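Local coordinates for tumor necrosis factor receptor superfamily member 16 (Rattus norvegicus, PDB 4F42), which probably relays neurotrophin signals into the cell through its intracellular death domain, as the low-affinity nerve growth factor receptor, at residues G2-L10 with W56-L67. Sequence-based numbering, arbitrary orientation.
With MNB (5-mercapto-2-nitro-benzoic acid), chain C.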
# COMPACT_ATOMS: atom_id res chain seq x y z
N GLY A 2 12.21 -8.51 -4.30
CA GLY A 2 13.56 -7.90 -4.50
C GLY A 2 13.57 -6.38 -4.37
O GLY A 2 14.35 -5.81 -3.57
N ASN A 3 12.72 -5.72 -5.15
CA ASN A 3 12.70 -4.26 -5.17
C ASN A 3 11.88 -3.67 -4.02
O ASN A 3 10.73 -4.06 -3.82
CB ASN A 3 12.28 -3.69 -6.55
CG ASN A 3 11.18 -4.52 -7.25
OD1 ASN A 3 10.89 -5.67 -6.89
ND2 ASN A 3 10.59 -3.93 -8.29
N LEU A 4 12.51 -2.77 -3.26
CA LEU A 4 11.83 -2.01 -2.23
C LEU A 4 10.73 -1.18 -2.87
O LEU A 4 10.93 -0.59 -3.94
CB LEU A 4 12.80 -1.07 -1.50
CG LEU A 4 13.86 -1.60 -0.54
CD1 LEU A 4 14.75 -0.45 -0.07
CD2 LEU A 4 13.27 -2.34 0.67
N TYR A 5 9.57 -1.14 -2.23
CA TYR A 5 8.49 -0.27 -2.69
C TYR A 5 8.96 1.19 -2.82
O TYR A 5 8.72 1.82 -3.84
CB TYR A 5 7.26 -0.37 -1.77
CG TYR A 5 6.17 0.58 -2.22
CD1 TYR A 5 5.28 0.22 -3.23
CD2 TYR A 5 6.07 1.86 -1.67
CE1 TYR A 5 4.30 1.11 -3.67
CE2 TYR A 5 5.10 2.76 -2.11
CZ TYR A 5 4.22 2.37 -3.10
OH TYR A 5 3.26 3.26 -3.53
N SER A 6 9.63 1.69 -1.78
CA SER A 6 10.07 3.08 -1.72
C SER A 6 11.00 3.53 -2.85
O SER A 6 11.16 4.72 -3.07
CB SER A 6 10.75 3.37 -0.36
OG SER A 6 11.99 2.68 -0.23
N SER A 7 11.59 2.57 -3.56
CA SER A 7 12.52 2.84 -4.66
C SER A 7 11.84 3.00 -6.01
O SER A 7 12.46 3.47 -6.97
CB SER A 7 13.56 1.72 -4.77
OG SER A 7 14.36 1.67 -3.60
N LEU A 8 10.57 2.59 -6.10
CA LEU A 8 9.81 2.75 -7.33
C LEU A 8 9.72 4.23 -7.73
O LEU A 8 9.72 5.11 -6.87
CB LEU A 8 8.41 2.15 -7.18
CG LEU A 8 8.31 0.64 -6.94
CD1 LEU A 8 6.88 0.25 -6.56
CD2 LEU A 8 8.81 -0.15 -8.14
N PRO A 9 9.68 4.51 -9.04
CA PRO A 9 9.53 5.91 -9.43
C PRO A 9 8.19 6.47 -8.99
O PRO A 9 7.20 5.74 -8.95
CB PRO A 9 9.62 5.86 -10.96
CG PRO A 9 9.51 4.44 -11.35
CD PRO A 9 10.01 3.64 -10.18
N LEU A 10 8.15 7.76 -8.66
CA LEU A 10 6.91 8.42 -8.27
C LEU A 10 5.74 8.03 -9.18
O LEU A 10 4.61 7.81 -8.71
CB LEU A 10 7.10 9.94 -8.28
CG LEU A 10 5.96 10.86 -7.84
CD1 LEU A 10 5.73 10.81 -6.32
CD2 LEU A 10 6.30 12.27 -8.28
N TRP A 56 5.12 2.35 6.17
CA TRP A 56 5.37 0.93 5.90
C TRP A 56 6.69 0.72 5.14
O TRP A 56 7.52 -0.09 5.55
CB TRP A 56 4.19 0.32 5.10
CG TRP A 56 4.42 -1.10 4.67
CD1 TRP A 56 4.38 -2.22 5.47
CD2 TRP A 56 4.72 -1.56 3.35
NE1 TRP A 56 4.64 -3.34 4.72
CE2 TRP A 56 4.86 -2.96 3.42
CE3 TRP A 56 4.89 -0.93 2.11
CZ2 TRP A 56 5.15 -3.75 2.29
CZ3 TRP A 56 5.19 -1.70 1.00
CH2 TRP A 56 5.31 -3.09 1.09
N GLY A 57 6.86 1.49 4.07
CA GLY A 57 8.03 1.41 3.19
C GLY A 57 9.37 1.65 3.85
O GLY A 57 10.42 1.38 3.25
N ALA A 58 9.33 2.17 5.08
CA ALA A 58 10.55 2.43 5.85
C ALA A 58 11.32 1.14 6.20
O ALA A 58 12.55 1.16 6.25
CB ALA A 58 10.24 3.23 7.11
N GLN A 59 10.59 0.05 6.44
CA GLN A 59 11.20 -1.24 6.78
C GLN A 59 11.95 -1.83 5.59
O GLN A 59 11.73 -1.44 4.45
CB GLN A 59 10.15 -2.25 7.25
CG GLN A 59 9.08 -1.69 8.17
CD GLN A 59 7.74 -2.39 7.98
OE1 GLN A 59 7.46 -2.95 6.91
NE2 GLN A 59 6.91 -2.37 9.01
N ASP A 60 12.83 -2.80 5.87
CA ASP A 60 13.62 -3.41 4.80
C ASP A 60 12.88 -4.54 4.08
O ASP A 60 13.26 -4.95 2.98
CB ASP A 60 14.97 -3.91 5.33
CG ASP A 60 16.10 -3.69 4.33
OD1 ASP A 60 15.94 -2.83 3.42
OD2 ASP A 60 17.15 -4.37 4.47
N SER A 61 11.82 -5.03 4.71
CA SER A 61 10.99 -6.08 4.12
C SER A 61 9.77 -5.51 3.37
O SER A 61 8.86 -6.26 3.00
CB SER A 61 10.53 -7.03 5.22
OG SER A 61 9.92 -6.28 6.26
N ALA A 62 9.76 -4.20 3.17
CA ALA A 62 8.70 -3.53 2.43
C ALA A 62 9.01 -3.51 0.94
O ALA A 62 9.31 -2.46 0.37
CB ALA A 62 8.48 -2.13 2.97
N THR A 63 8.94 -4.69 0.32
CA THR A 63 9.18 -4.84 -1.11
C THR A 63 7.88 -4.71 -1.89
O THR A 63 6.79 -4.87 -1.34
CB THR A 63 9.77 -6.23 -1.42
OG1 THR A 63 8.93 -7.25 -0.87
CG2 THR A 63 11.19 -6.37 -0.85
N LEU A 64 7.99 -4.46 -3.19
CA LEU A 64 6.84 -4.51 -4.07
C LEU A 64 6.09 -5.84 -3.98
O LEU A 64 4.86 -5.86 -3.89
CB LEU A 64 7.23 -4.22 -5.52
CG LEU A 64 6.09 -4.23 -6.55
CD1 LEU A 64 4.98 -3.21 -6.23
CD2 LEU A 64 6.63 -4.01 -7.94
N ASP A 65 6.84 -6.95 -3.97
CA ASP A 65 6.23 -8.28 -3.91
C ASP A 65 5.48 -8.54 -2.61
O ASP A 65 4.44 -9.19 -2.61
CB ASP A 65 7.23 -9.40 -4.26
CG ASP A 65 8.57 -9.25 -3.55
OD1 ASP A 65 8.82 -9.98 -2.57
OD2 ASP A 65 9.39 -8.42 -4.00
N ALA A 66 6.02 -8.03 -1.50
CA ALA A 66 5.34 -8.08 -0.21
C ALA A 66 4.03 -7.32 -0.28
O ALA A 66 3.01 -7.74 0.28
CB ALA A 66 6.22 -7.51 0.88
N LEU A 67 4.04 -6.19 -0.98
CA LEU A 67 2.83 -5.41 -1.18
C LEU A 67 1.83 -6.19 -2.04
O LEU A 67 0.65 -6.33 -1.67
CB LEU A 67 3.14 -4.06 -1.83
CG LEU A 67 1.92 -3.21 -2.18
CD1 LEU A 67 1.07 -2.94 -0.95
CD2 LEU A 67 2.37 -1.91 -2.81
C6 MNB C . 5.28 -4.82 -11.90
C1 MNB C . 5.53 -3.50 -11.53
C2 MNB C . 4.63 -2.84 -10.52
C3 MNB C . 3.58 -3.58 -9.98
C4 MNB C . 3.38 -4.89 -10.38
C5 MNB C . 4.21 -5.50 -11.32
S5 MNB C . 3.89 -7.11 -11.75
C10 MNB C . 6.68 -2.79 -12.17
O12 MNB C . 6.47 -2.22 -13.26
O11 MNB C . 7.81 -2.77 -11.63
N7 MNB C . 4.81 -1.52 -10.08
O9 MNB C . 3.93 -0.96 -9.45
O8 MNB C . 5.84 -0.91 -10.30
O HOH W 1 9.92 0.15 0.78
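Tyr-5 packs against Trp-56 and Leu-67, which both approach from the same side of its ring plane, where the N-terminal segment of this six-helix death domain meets the loop linking helices 48-56 and 64-73. With CG anti to the backbone N (chi1 177°), the ring is carried toward Leu-67, while Tyr-5 CB stays 3.7 Å from Trp-56 CZ3, the two side chains nearly perpendicular. Farther along the ring, Tyr-5 CD1 meets Leu-67 CD2 at 3.6 Å; a long flat ring suits this buried place because it also reaches Arg-13 and Val-16 of helix 10-19. The small methyl of Ala-62 lies over one face of the Trp-56 ring. A single beta bridge pairs Leu-4 with Thr-63: Tyr-5 N donates to a lone pair of Ala-62 O (2.9 Å), and Leu-64 N to Asn-3 O (2.8 Å). Thr-63 suits the N-cap of helix 64-73 because its OG1 accepts from Ala-66 N, a first-turn amide. Leu-8 and Leu-64 meet crosswise, CD1 to CD1; branched, apolar leucines suit this pocket wall against aromatic 5-mercapto-2-nitro-benzoic acid, whose C2 lies 3.5 Å from Leu-64 CD2. A water accepts from Ser-6 N and donates to Gly-57 O and, at 2.7 Å, Ala-62 O.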